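Local coordinates for transcriptional regulator, LacI family protein (Rhodococcus jostii, PDB 3K9C) that probably acts as a DNA-binding transcription factor of the LacI family, whose members typically regulate genes in response to small effector molecules, at residues A69-G74 with L92-A97; A105-D110 with A260-L265; R209-D214 with R272-P277; L124-I129 with P185-V190; T167-G172 with N193-T198. One frame throughout, in Å; residues are numbered along the deposited sequence.

Contact 1 of 5, residues A69-G74 with L92-A97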
# COMPACT_ATOMS: atom_id res chain seq x y z
N ALA B 69 -20.09 0.69 17.13
CA ALA B 69 -19.53 -0.63 16.94
C ALA B 69 -18.09 -0.48 16.53
O ALA B 69 -17.68 0.57 16.02
CB ALA B 69 -20.32 -1.39 15.87
N ALA B 70 -17.30 -1.52 16.76
CA ALA B 70 -15.90 -1.52 16.39
C ALA B 70 -15.62 -2.74 15.53
O ALA B 70 -15.84 -3.87 15.97
CB ALA B 70 -15.02 -1.55 17.65
N ILE B 71 -15.17 -2.50 14.31
CA ILE B 71 -14.82 -3.55 13.37
C ILE B 71 -13.28 -3.59 13.27
O ILE B 71 -12.66 -2.63 12.79
CB ILE B 71 -15.40 -3.26 11.98
CG1 ILE B 71 -16.93 -3.29 12.04
CG2 ILE B 71 -14.87 -4.27 10.97
CD1 ILE B 71 -17.59 -2.79 10.79
N LEU B 72 -12.68 -4.68 13.73
CA LEU B 72 -11.22 -4.81 13.71
C LEU B 72 -10.76 -5.72 12.57
O LEU B 72 -11.07 -6.91 12.55
CB LEU B 72 -10.72 -5.37 15.05
CG LEU B 72 -11.25 -4.77 16.36
CD1 LEU B 72 -10.49 -5.40 17.53
CD2 LEU B 72 -11.07 -3.27 16.38
N LEU B 73 -10.00 -5.16 11.63
CA LEU B 73 -9.50 -5.96 10.52
C LEU B 73 -8.21 -6.71 10.91
O LEU B 73 -7.21 -6.10 11.26
CB LEU B 73 -9.23 -5.08 9.31
CG LEU B 73 -10.35 -4.14 8.85
CD1 LEU B 73 -10.01 -3.59 7.46
CD2 LEU B 73 -11.68 -4.87 8.83
N GLY B 74 -8.26 -8.04 10.85
CA GLY B 74 -7.10 -8.84 11.19
C GLY B 74 -6.45 -8.51 12.52
O GLY B 74 -5.23 -8.50 12.64
N LEU B 92 -16.73 -6.69 16.24
CA LEU B 92 -16.67 -7.73 15.23
C LEU B 92 -15.29 -7.72 14.57
O LEU B 92 -14.78 -6.66 14.18
CB LEU B 92 -17.75 -7.50 14.17
CG LEU B 92 -17.95 -8.52 13.05
CD1 LEU B 92 -19.41 -8.48 12.61
CD2 LEU B 92 -17.03 -8.20 11.87
N VAL B 93 -14.68 -8.89 14.47
CA VAL B 93 -13.37 -9.02 13.85
C VAL B 93 -13.53 -9.53 12.42
O VAL B 93 -14.48 -10.24 12.11
CB VAL B 93 -12.46 -10.00 14.63
CG1 VAL B 93 -12.33 -9.54 16.08
CG2 VAL B 93 -13.02 -11.41 14.55
N VAL B 94 -12.59 -9.15 11.56
CA VAL B 94 -12.62 -9.58 10.17
C VAL B 94 -11.35 -10.35 9.80
O VAL B 94 -10.26 -10.03 10.28
CB VAL B 94 -12.74 -8.38 9.21
CG1 VAL B 94 -12.73 -8.86 7.77
CG2 VAL B 94 -14.04 -7.64 9.48
N ALA B 95 -11.51 -11.36 8.95
CA ALA B 95 -10.40 -12.17 8.47
C ALA B 95 -9.83 -13.11 9.52
O ALA B 95 -8.70 -13.58 9.39
CB ALA B 95 -9.29 -11.27 7.93
N ARG B 96 -10.61 -13.38 10.56
CA ARG B 96 -10.19 -14.29 11.62
C ARG B 96 -11.36 -14.58 12.55
O ARG B 96 -12.36 -13.87 12.54
CB ARG B 96 -9.05 -13.68 12.45
CG ARG B 96 -9.43 -12.42 13.22
CD ARG B 96 -8.51 -12.16 14.41
NE ARG B 96 -8.86 -12.99 15.57
CZ ARG B 96 -8.26 -12.91 16.76
NH1 ARG B 96 -7.28 -12.04 16.97
NH2 ARG B 96 -8.67 -13.69 17.76
N ALA B 97 -11.22 -15.64 13.34
CA ALA B 97 -12.26 -16.01 14.29
C ALA B 97 -12.04 -15.17 15.55
O ALA B 97 -10.90 -14.90 15.93
CB ALA B 97 -12.15 -17.50 14.62
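Ile71 and Leu92 begin the paired register of two parallel strands, the outer members of a beta-alpha-beta unit in which helix 79-86 makes the crossover. The backbone bonds run in the staggered pattern of a parallel sheet: Leu92 N to Ala70 O, Leu72 N to Leu92 O, Val94 N to Leu72 O at 2.9 Å, and finally Gly74 N to Val94 O. Weaker CA-H...O contacts fill in between them, Ile71 CA lying 3.2 Å from Leu92 O.

The apolar packing lies on the face that carries Ile71, Leu73, Leu92 and Val94. This face is covered by helices 24-39 and 240-255, with Leu29 and Met243 reaching Val94. The opposite face carries Leu72 and Val93, which meet Phe77 and Thr75 of the following loop. Gly74 ends the pairing with a positive phi of 51°, where the chain leaves the strand.

Val94 CG2 stands anti to its own carbonyl carbon, and there it touches both neighbours on the adjacent strand. Leu73 lies beside Val94, pointing the same way, while Ile71 slants across it. The two contacts are nearly equal: Val94 CG2 is 3.7 Å from Leu73 CD2 and 3.8 Å from Ile71 CG2.

Contact 2 of 5, residues A105-D110 with A260-L265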
# COMPACT_ATOMS: atom_id res chain seq x y z
N ALA B 105 -17.71 -12.26 13.94
CA ALA B 105 -16.61 -12.40 13.01
C ALA B 105 -17.12 -12.67 11.61
O ALA B 105 -18.16 -13.30 11.42
CB ALA B 105 -15.70 -13.51 13.45
N VAL B 106 -16.38 -12.16 10.63
CA VAL B 106 -16.67 -12.33 9.22
C VAL B 106 -15.31 -12.63 8.60
O VAL B 106 -14.44 -11.75 8.52
CB VAL B 106 -17.26 -11.04 8.62
CG1 VAL B 106 -17.36 -11.16 7.11
CG2 VAL B 106 -18.64 -10.77 9.21
N ARG B 107 -15.12 -13.88 8.19
CA ARG B 107 -13.85 -14.32 7.63
C ARG B 107 -14.03 -15.29 6.47
O ARG B 107 -15.12 -15.84 6.26
CB ARG B 107 -13.04 -15.00 8.73
CG ARG B 107 -13.76 -16.19 9.36
CD ARG B 107 -13.28 -16.45 10.78
NE ARG B 107 -13.96 -17.58 11.41
CZ ARG B 107 -13.72 -18.85 11.14
NH1 ARG B 107 -12.80 -19.19 10.24
NH2 ARG B 107 -14.41 -19.80 11.76
N GLY B 108 -12.95 -15.50 5.72
CA GLY B 108 -12.99 -16.41 4.60
C GLY B 108 -12.63 -17.81 5.07
O GLY B 108 -12.03 -17.99 6.13
N ASP B 109 -13.02 -18.81 4.28
CA ASP B 109 -12.72 -20.19 4.62
C ASP B 109 -11.29 -20.48 4.14
O ASP B 109 -11.10 -21.02 3.05
CB ASP B 109 -13.71 -21.13 3.91
CG ASP B 109 -13.68 -22.54 4.47
OD1 ASP B 109 -12.58 -23.05 4.79
OD2 ASP B 109 -14.77 -23.15 4.59
N ASP B 110 -10.31 -20.11 4.96
CA ASP B 110 -8.90 -20.29 4.64
C ASP B 110 -8.51 -21.71 4.25
O ASP B 110 -7.72 -21.90 3.32
CB ASP B 110 -8.01 -19.82 5.81
CG ASP B 110 -8.04 -18.31 5.99
OD1 ASP B 110 -7.98 -17.57 4.98
OD2 ASP B 110 -8.13 -17.84 7.15
N ALA B 260 -24.17 -12.28 18.45
CA ALA B 260 -22.97 -12.25 17.61
C ALA B 260 -22.84 -13.53 16.79
O ALA B 260 -23.05 -14.63 17.30
CB ALA B 260 -21.74 -12.05 18.47
N VAL B 261 -22.47 -13.38 15.52
CA VAL B 261 -22.33 -14.52 14.62
C VAL B 261 -20.93 -14.66 14.04
O VAL B 261 -20.24 -13.66 13.80
CB VAL B 261 -23.33 -14.41 13.44
CG1 VAL B 261 -23.12 -15.55 12.46
CG2 VAL B 261 -24.76 -14.42 13.96
N ASP B 262 -20.52 -15.90 13.81
CA ASP B 262 -19.23 -16.22 13.21
C ASP B 262 -19.53 -16.62 11.77
O ASP B 262 -19.82 -17.79 11.49
CB ASP B 262 -18.57 -17.39 13.95
CG ASP B 262 -17.31 -17.88 13.26
OD1 ASP B 262 -16.37 -17.07 13.09
OD2 ASP B 262 -17.25 -19.07 12.88
N LEU B 263 -19.48 -15.65 10.87
CA LEU B 263 -19.79 -15.88 9.46
C LEU B 263 -18.58 -16.23 8.58
O LEU B 263 -17.69 -15.40 8.38
CB LEU B 263 -20.49 -14.65 8.89
CG LEU B 263 -21.00 -14.73 7.45
CD1 LEU B 263 -21.97 -15.90 7.31
CD2 LEU B 263 -21.68 -13.42 7.08
N VAL B 264 -18.56 -17.45 8.06
CA VAL B 264 -17.47 -17.90 7.19
C VAL B 264 -17.91 -17.85 5.73
O VAL B 264 -18.92 -18.44 5.36
CB VAL B 264 -17.03 -19.33 7.54
CG1 VAL B 264 -15.97 -19.80 6.55
CG2 VAL B 264 -16.46 -19.37 8.96
N LEU B 265 -17.13 -17.15 4.91
CA LEU B 265 -17.42 -17.00 3.49
C LEU B 265 -16.54 -17.86 2.58
O LEU B 265 -15.36 -18.07 2.85
CB LEU B 265 -17.27 -15.53 3.09
CG LEU B 265 -17.92 -14.52 4.04
CD1 LEU B 265 -17.72 -13.12 3.50
CD2 LEU B 265 -19.41 -14.83 4.19
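Strands 104-108 and 262-270 run parallel and adjacent in the larger sheet of the chain, and Arg107 and Asp262 tie them together with a salt bridge on one face. Arg107 grips the carboxylate side-on, Arg107 NE meeting Asp262 OD1 at 3.0 Å and Arg107 NH2 meeting Asp262 OD2 at 3.1 Å. Each oxygen offers its syn lone pair, and the two flat groups are nearly coplanar, 24° apart. Arg107 CG sits between the backbone N and the carbonyl carbon (chi1 58°), and the chain then runs extended to NE. Val264 CG2 covers one face of the Arg107 guanidinium, 3.5 Å above its centre. An alanine in place of Arg107 would probably leave the Asp262 carboxylate without its charged mate and uncover Val264 CG2.

Between the strands the backbones bond regularly, with Leu263 N reaching Ala105 O and Leu265 N reaching Arg107 O, both at 2.8 Å. On the other face Val106 CG1 approaches Leu265 CD1 at 4.1 Å, and Val106 and Leu263 meet helix 240-255. The last bond, Asp109 N to Leu265 O, comes where strand 104-108 gives way to a helix. Asp109 CB rests on Val264 CG1, while Asp109 OD1 accepts from Ala112 N as an N-cap. Parallel strands joined in one sheet and followed by helices, as strand 104-108 is by helix 110-123, are characteristic of the alpha/beta domains of periplasmic-binding-protein-like folds.

Contact 3 of 5, residues R209-D214 with R272-P277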
# COMPACT_ATOMS: atom_id res chain seq x y z
N ARG B 209 14.74 -17.54 -13.38
CA ARG B 209 13.73 -18.57 -13.56
C ARG B 209 12.42 -17.97 -14.05
O ARG B 209 12.01 -16.90 -13.59
CB ARG B 209 13.52 -19.33 -12.26
CG ARG B 209 14.77 -20.06 -11.79
CD ARG B 209 14.49 -20.89 -10.55
NE ARG B 209 15.66 -21.64 -10.09
CZ ARG B 209 16.78 -21.08 -9.64
NH1 ARG B 209 16.89 -19.76 -9.58
NH2 ARG B 209 17.79 -21.84 -9.25
N ASP B 210 11.78 -18.64 -15.00
CA ASP B 210 10.52 -18.16 -15.57
C ASP B 210 9.30 -18.65 -14.82
O ASP B 210 9.25 -19.79 -14.34
CB ASP B 210 10.37 -18.57 -17.03
CG ASP B 210 11.38 -17.91 -17.95
OD1 ASP B 210 11.57 -16.68 -17.83
OD2 ASP B 210 11.96 -18.62 -18.79
N VAL B 211 8.30 -17.77 -14.74
CA VAL B 211 7.03 -18.08 -14.11
C VAL B 211 5.99 -17.84 -15.20
O VAL B 211 5.95 -16.76 -15.79
CB VAL B 211 6.77 -17.16 -12.90
CG1 VAL B 211 5.37 -17.43 -12.33
CG2 VAL B 211 7.82 -17.39 -11.83
N PRO B 212 5.14 -18.84 -15.48
CA PRO B 212 5.08 -20.16 -14.86
C PRO B 212 5.94 -21.25 -15.51
O PRO B 212 6.02 -22.37 -15.00
CB PRO B 212 3.60 -20.49 -14.94
CG PRO B 212 3.27 -19.99 -16.33
CD PRO B 212 4.00 -18.64 -16.40
N ALA B 213 6.56 -20.95 -16.64
CA ALA B 213 7.38 -21.93 -17.35
C ALA B 213 8.17 -22.86 -16.43
O ALA B 213 7.97 -24.07 -16.44
CB ALA B 213 8.33 -21.21 -18.30
N ASP B 214 9.07 -22.29 -15.63
CA ASP B 214 9.86 -23.09 -14.72
C ASP B 214 9.12 -23.41 -13.42
O ASP B 214 9.03 -24.58 -13.02
CB ASP B 214 11.17 -22.37 -14.38
CG ASP B 214 12.14 -22.35 -15.55
OD1 ASP B 214 12.49 -23.44 -16.05
OD2 ASP B 214 12.56 -21.25 -15.96
N ARG B 272 -4.68 -16.29 -13.43
CA ARG B 272 -4.10 -15.28 -14.28
C ARG B 272 -2.93 -15.95 -14.99
O ARG B 272 -3.10 -17.05 -15.51
CB ARG B 272 -3.68 -14.06 -13.46
CG ARG B 272 -4.87 -13.34 -12.82
CD ARG B 272 -4.61 -11.85 -12.58
NE ARG B 272 -5.81 -11.15 -12.11
CZ ARG B 272 -6.23 -11.14 -10.85
NH1 ARG B 272 -5.55 -11.78 -9.91
NH2 ARG B 272 -7.34 -10.49 -10.52
N ALA B 273 -1.75 -15.35 -14.98
CA ALA B 273 -0.63 -15.94 -15.70
C ALA B 273 0.57 -16.48 -14.92
O ALA B 273 1.61 -16.76 -15.52
CB ALA B 273 -0.14 -14.93 -16.74
N THR B 274 0.44 -16.64 -13.61
CA THR B 274 1.56 -17.14 -12.82
C THR B 274 1.52 -18.64 -12.52
O THR B 274 2.32 -19.14 -11.73
CB THR B 274 1.71 -16.37 -11.48
OG1 THR B 274 0.49 -16.45 -10.74
CG2 THR B 274 2.06 -14.91 -11.76
N THR B 275 0.57 -19.34 -13.13
CA THR B 275 0.46 -20.79 -12.94
C THR B 275 0.32 -21.46 -14.29
O THR B 275 -0.18 -20.86 -15.24
CB THR B 275 -0.75 -21.17 -12.05
OG1 THR B 275 -1.94 -20.58 -12.59
CG2 THR B 275 -0.54 -20.69 -10.63
N GLY B 276 0.77 -22.71 -14.39
CA GLY B 276 0.68 -23.44 -15.64
C GLY B 276 1.17 -24.87 -15.49
O GLY B 276 1.58 -25.26 -14.40
N PRO B 277 1.15 -25.66 -16.57
CA PRO B 277 1.61 -27.05 -16.48
C PRO B 277 3.01 -27.16 -15.88
O PRO B 277 3.84 -26.27 -16.04
CB PRO B 277 1.57 -27.52 -17.94
CG PRO B 277 0.44 -26.71 -18.52
CD PRO B 277 0.70 -25.33 -17.93
O HOH W 1 4.50 -24.10 -14.17
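Pro212 and Thr275 bring two loops together, and the proline ring carries the tight part of the contact. A cis peptide bond precedes Pro212. Its ring lies against the backbone of 273-276: Pro212 CD is 3.2 Å from Ala273 O, and Pro212 CB is 3.5 Å from Thr275 C, with Gly276 N almost as near. Gly276 is extended, and a side chain there would crowd both Pro212 CG and the ring of Pro277. Beside the proline, Val211 CG1 stands anti to its backbone N (chi1 175°), where it reaches Thr274 O at 3.5 Å and Thr274 CB at 3.9 Å. No hydrogen bond joins the two segments directly.

The looser side lies toward Pro277, which is exposed. There a water lies 2.9 Å from Pro277 O and also approaches Pro212 O, although that second distance is too short to be trusted. Ala213, likewise exposed, turns its CB away from the other loop. Within 209-214 the turn closes on itself, Asp210 N bonding to Asp214 OD2 at 2.9 Å and Asp214 N to Asp210 O.

The polar side chains of 272-277 are held from outside: Thr274 OG1 bonds to Thr234 N and Val217 O, and Thr275 OG1 to Thr234 and His120. Val211 meanwhile packs on Leu201 and Leu204 of helix 194-206 and on Val217 of strand 216-218, so the two loops meet alongside the edge strand of the smaller sheet.

Contact 4 of 5, residues L124-I129 with P185-V190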
# COMPACT_ATOMS: atom_id res chain seq x y z
N LEU B 124 -2.81 -29.32 -12.62
CA LEU B 124 -1.89 -28.91 -13.68
C LEU B 124 -0.66 -29.83 -13.70
O LEU B 124 0.30 -29.59 -14.43
CB LEU B 124 -1.45 -27.44 -13.50
CG LEU B 124 -2.39 -26.35 -14.06
CD1 LEU B 124 -1.98 -24.98 -13.52
CD2 LEU B 124 -2.34 -26.37 -15.59
N GLY B 125 -0.70 -30.86 -12.86
CA GLY B 125 0.39 -31.82 -12.82
C GLY B 125 1.48 -31.68 -11.78
O GLY B 125 2.37 -32.52 -11.72
N HIS B 126 1.43 -30.62 -10.98
CA HIS B 126 2.45 -30.38 -9.96
C HIS B 126 2.37 -31.37 -8.80
O HIS B 126 1.28 -31.73 -8.36
CB HIS B 126 2.33 -28.94 -9.43
CG HIS B 126 2.62 -27.89 -10.45
ND1 HIS B 126 3.91 -27.55 -10.83
CD2 HIS B 126 1.80 -27.12 -11.20
CE1 HIS B 126 3.86 -26.62 -11.76
NE2 HIS B 126 2.60 -26.33 -12.01
N ARG B 127 3.53 -31.80 -8.31
CA ARG B 127 3.59 -32.74 -7.19
C ARG B 127 4.51 -32.23 -6.08
O ARG B 127 4.23 -32.43 -4.89
CB ARG B 127 4.03 -34.12 -7.68
CG ARG B 127 3.08 -34.71 -8.72
CD ARG B 127 3.48 -36.11 -9.13
NE ARG B 127 3.39 -37.05 -8.02
CZ ARG B 127 3.50 -38.37 -8.14
NH1 ARG B 127 3.71 -38.91 -9.34
NH2 ARG B 127 3.40 -39.15 -7.08
N ASN B 128 5.62 -31.60 -6.45
CA ASN B 128 6.54 -31.04 -5.45
C ASN B 128 6.04 -29.62 -5.25
O ASN B 128 6.46 -28.70 -5.95
CB ASN B 128 7.97 -31.00 -5.96
CG ASN B 128 8.55 -32.37 -6.16
OD1 ASN B 128 8.72 -32.83 -7.29
ND2 ASN B 128 8.86 -33.05 -5.06
N ILE B 129 5.12 -29.46 -4.31
CA ILE B 129 4.53 -28.16 -4.05
C ILE B 129 4.89 -27.63 -2.68
O ILE B 129 4.84 -28.35 -1.68
CB ILE B 129 3.01 -28.25 -4.20
CG1 ILE B 129 2.68 -28.82 -5.59
CG2 ILE B 129 2.38 -26.87 -4.00
CD1 ILE B 129 1.24 -29.24 -5.77
N PRO B 185 13.98 -28.80 -5.23
CA PRO B 185 13.17 -27.58 -5.23
C PRO B 185 11.77 -27.87 -5.75
O PRO B 185 11.58 -28.77 -6.57
CB PRO B 185 13.95 -26.65 -6.15
CG PRO B 185 15.37 -27.09 -5.93
CD PRO B 185 15.24 -28.60 -5.97
N PRO B 186 10.76 -27.12 -5.29
CA PRO B 186 9.39 -27.35 -5.75
C PRO B 186 9.13 -26.70 -7.10
O PRO B 186 9.81 -25.74 -7.46
CB PRO B 186 8.56 -26.72 -4.63
CG PRO B 186 9.39 -25.53 -4.27
CD PRO B 186 10.80 -26.08 -4.24
N THR B 187 8.16 -27.22 -7.84
CA THR B 187 7.83 -26.65 -9.15
C THR B 187 6.65 -25.68 -9.03
O THR B 187 6.27 -25.03 -9.99
CB THR B 187 7.44 -27.74 -10.17
OG1 THR B 187 6.24 -28.40 -9.74
CG2 THR B 187 8.56 -28.77 -10.33
N ALA B 188 6.06 -25.62 -7.84
CA ALA B 188 4.94 -24.71 -7.60
C ALA B 188 5.04 -24.24 -6.16
O ALA B 188 5.51 -24.96 -5.28
CB ALA B 188 3.61 -25.40 -7.84
N VAL B 189 4.59 -23.01 -5.93
CA VAL B 189 4.65 -22.44 -4.60
C VAL B 189 3.39 -21.65 -4.30
O VAL B 189 2.98 -20.83 -5.10
CB VAL B 189 5.85 -21.48 -4.50
CG1 VAL B 189 5.93 -20.91 -3.10
CG2 VAL B 189 7.13 -22.21 -4.88
N VAL B 190 2.78 -21.92 -3.15
CA VAL B 190 1.59 -21.20 -2.73
C VAL B 190 2.05 -20.26 -1.61
O VAL B 190 2.46 -20.71 -0.54
CB VAL B 190 0.50 -22.16 -2.19
CG1 VAL B 190 -0.68 -21.37 -1.66
CG2 VAL B 190 0.03 -23.11 -3.29
O HOH W 2 5.94 -31.12 -9.04
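Thr187 OG1 is engaged from two directions, by the ring of His126 and by a water. His126 ND1 lies 2.7 Å from Thr187 OG1 in a nearly straight bond whose proton could come from either partner. The water, 2.8 Å from Thr187 OG1, accepts from Arg127 N and thereby links the two segments a second time. Thr187 OG1 sits between its backbone N and carbonyl carbon (chi1 64°), which turns it to the edge of the imidazole. Over one face of the His126 ring comes Ala188 CB, 3.9 Å from its centroid in a CH-pi contact, displaced toward the rim.

Gly125 closes helix 110-123 as the C-prime residue of a Schellman motif, and the chain then turns through His126 into strand 129-133. That strand pairs in parallel with strand 188-191 through Ile129 and Ala188, neighbours in the four-stranded parallel sheet. At the entry, Thr187 N bonds to Asn128 O at 2.9 Å. Pro186 CB packs against Asn128 O at 3.2 Å.

His126 NE2 bonds to Gly276 O, and replacing the histidine with an alanine would probably cost Thr187 OG1 and that carbonyl their imidazole partner and open a gap over Ala188 CB. Deeper in, Ile129 CG1 meets Ala188 CB at 4.2 Å, while Phe147 and Met151 of helix 140-153 cover the isoleucine.

Contact 5 of 5, residues T167-G172 with N193-T198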
# COMPACT_ATOMS: atom_id res chain seq x y z
N THR B 167 3.97 -11.87 5.92
CA THR B 167 3.01 -11.16 5.08
C THR B 167 3.65 -10.14 4.14
O THR B 167 2.94 -9.47 3.40
CB THR B 167 1.99 -10.39 5.94
OG1 THR B 167 2.67 -9.37 6.68
CG2 THR B 167 1.29 -11.33 6.91
N THR B 168 4.97 -10.01 4.17
CA THR B 168 5.63 -9.02 3.33
C THR B 168 6.46 -9.63 2.21
O THR B 168 6.74 -10.84 2.22
CB THR B 168 6.55 -8.10 4.15
OG1 THR B 168 7.75 -8.83 4.49
CG2 THR B 168 5.86 -7.64 5.43
N GLU B 169 6.85 -8.79 1.26
CA GLU B 169 7.65 -9.24 0.13
C GLU B 169 8.98 -9.87 0.56
O GLU B 169 9.48 -10.78 -0.10
CB GLU B 169 7.93 -8.08 -0.84
CG GLU B 169 6.67 -7.35 -1.32
CD GLU B 169 6.28 -6.18 -0.43
OE1 GLU B 169 6.58 -6.20 0.78
OE2 GLU B 169 5.64 -5.22 -0.93
N THR B 170 9.54 -9.40 1.67
CA THR B 170 10.81 -9.93 2.15
C THR B 170 10.75 -11.40 2.53
O THR B 170 11.67 -12.16 2.22
CB THR B 170 11.33 -9.13 3.36
OG1 THR B 170 11.43 -7.75 3.00
CG2 THR B 170 12.71 -9.65 3.78
N GLU B 171 9.69 -11.79 3.22
CA GLU B 171 9.55 -13.20 3.62
C GLU B 171 9.29 -14.04 2.38
O GLU B 171 9.72 -15.20 2.29
CB GLU B 171 8.40 -13.38 4.62
CG GLU B 171 8.70 -12.87 6.02
CD GLU B 171 8.54 -11.37 6.13
OE1 GLU B 171 7.44 -10.88 5.82
OE2 GLU B 171 9.51 -10.69 6.54
N GLY B 172 8.60 -13.44 1.42
CA GLY B 172 8.33 -14.16 0.19
C GLY B 172 9.66 -14.50 -0.45
O GLY B 172 9.93 -15.65 -0.80
N ASN B 193 0.15 -14.73 1.14
CA ASN B 193 -0.69 -13.70 0.54
C ASN B 193 -0.01 -13.08 -0.69
O ASN B 193 1.14 -13.39 -0.98
CB ASN B 193 -1.08 -12.61 1.58
CG ASN B 193 0.10 -11.72 2.01
OD1 ASN B 193 1.20 -11.77 1.47
ND2 ASN B 193 -0.16 -10.87 2.99
N ASP B 194 -0.74 -12.23 -1.41
CA ASP B 194 -0.22 -11.57 -2.60
C ASP B 194 1.09 -10.79 -2.41
O ASP B 194 1.97 -10.80 -3.28
CB ASP B 194 -1.26 -10.61 -3.19
CG ASP B 194 -2.50 -11.33 -3.71
OD1 ASP B 194 -2.46 -12.57 -3.89
OD2 ASP B 194 -3.50 -10.64 -3.96
N ARG B 195 1.21 -10.09 -1.28
CA ARG B 195 2.42 -9.32 -1.02
C ARG B 195 3.61 -10.26 -0.86
O ARG B 195 4.72 -9.96 -1.29
CB ARG B 195 2.26 -8.44 0.23
CG ARG B 195 3.49 -7.60 0.53
CD ARG B 195 3.22 -6.61 1.64
NE ARG B 195 2.78 -5.32 1.13
CZ ARG B 195 2.40 -4.31 1.90
NH1 ARG B 195 2.41 -4.43 3.23
NH2 ARG B 195 2.03 -3.16 1.35
N CYS B 196 3.36 -11.41 -0.24
CA CYS B 196 4.40 -12.41 -0.05
C CYS B 196 4.78 -12.99 -1.42
O CYS B 196 5.96 -13.20 -1.72
CB CYS B 196 3.88 -13.53 0.85
SG CYS B 196 5.04 -14.85 1.16
N ALA B 197 3.76 -13.22 -2.24
CA ALA B 197 3.95 -13.76 -3.59
C ALA B 197 4.75 -12.77 -4.43
O ALA B 197 5.57 -13.16 -5.26
CB ALA B 197 2.58 -14.05 -4.24
N THR B 198 4.52 -11.49 -4.21
CA THR B 198 5.25 -10.48 -4.96
C THR B 198 6.76 -10.66 -4.77
O THR B 198 7.53 -10.52 -5.71
CB THR B 198 4.86 -9.05 -4.53
OG1 THR B 198 3.51 -8.77 -4.93
CG2 THR B 198 5.79 -8.02 -5.19
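The Glu169 carboxylate lies against the side chain of Arg195, its plane 17° from that of the guanidinium, which Glu169 OE2 meets obliquely. Glu169 OE2 is 3.5 Å from Arg195 NE and well out of the guanidinium plane, so this salt bridge is one of charge alone, with no N-H aimed at the oxygen. Closer contact falls to the aliphatic part, where Glu169 CD is 3.3 Å from Arg195 CG. The glutamate chain bends at chi2 (90°), laying its carboxylate across the arginine.

Next to these groups the first turns of helices 169-181 and 194-206 touch. Gly172 CA comes within 3.2 Å of Cys196 O in a CA-H...O contact, and a side chain on Gly172 would collide with that oxygen. Cys196 SG rests 3.5 Å from Gly172 CA.

Both helix starts are capped. Thr168 and Glu171 form a capping box, and Asn193 OD1 accepts from Cys196 N at 2.8 Å. Asn193 ND2 gives a weak bond to Thr167 O and another weak one to a glycerol, probably from the crystallisation liquor.

The charged ends find firmer partners beyond the pair: Glu169 OE1 forms a salt bridge with Arg224 of the second subunit, and Arg195 NH2 bonds to Gln22 O. With Arg224 of that subunit also close to Arg195, the carboxylate would probably offset two like charges at the subunit interface.

Overall arrangement
Contacts 1 and 2 belong to the larger sheet and meet directly, since strands 91-94 and 104-108 are neighbours in it. Contact 1 is buried and almost wholly apolar beyond its backbone bonds, whereas contact 2 is partly exposed and adds a charged pair. The other three lie in the part of the chain built round the smaller parallel sheet. Contact 4 is buried there, and contact 3, partly buried and without direct hydrogen bonds, joins it through His126 and Gly276. Contact 5, whose segments alternate along the chain with those of contact 4, packs helix starts and alone among the five touches the second subunit. Contacts 1 and 3 are farthest apart, about 35 Å between centres.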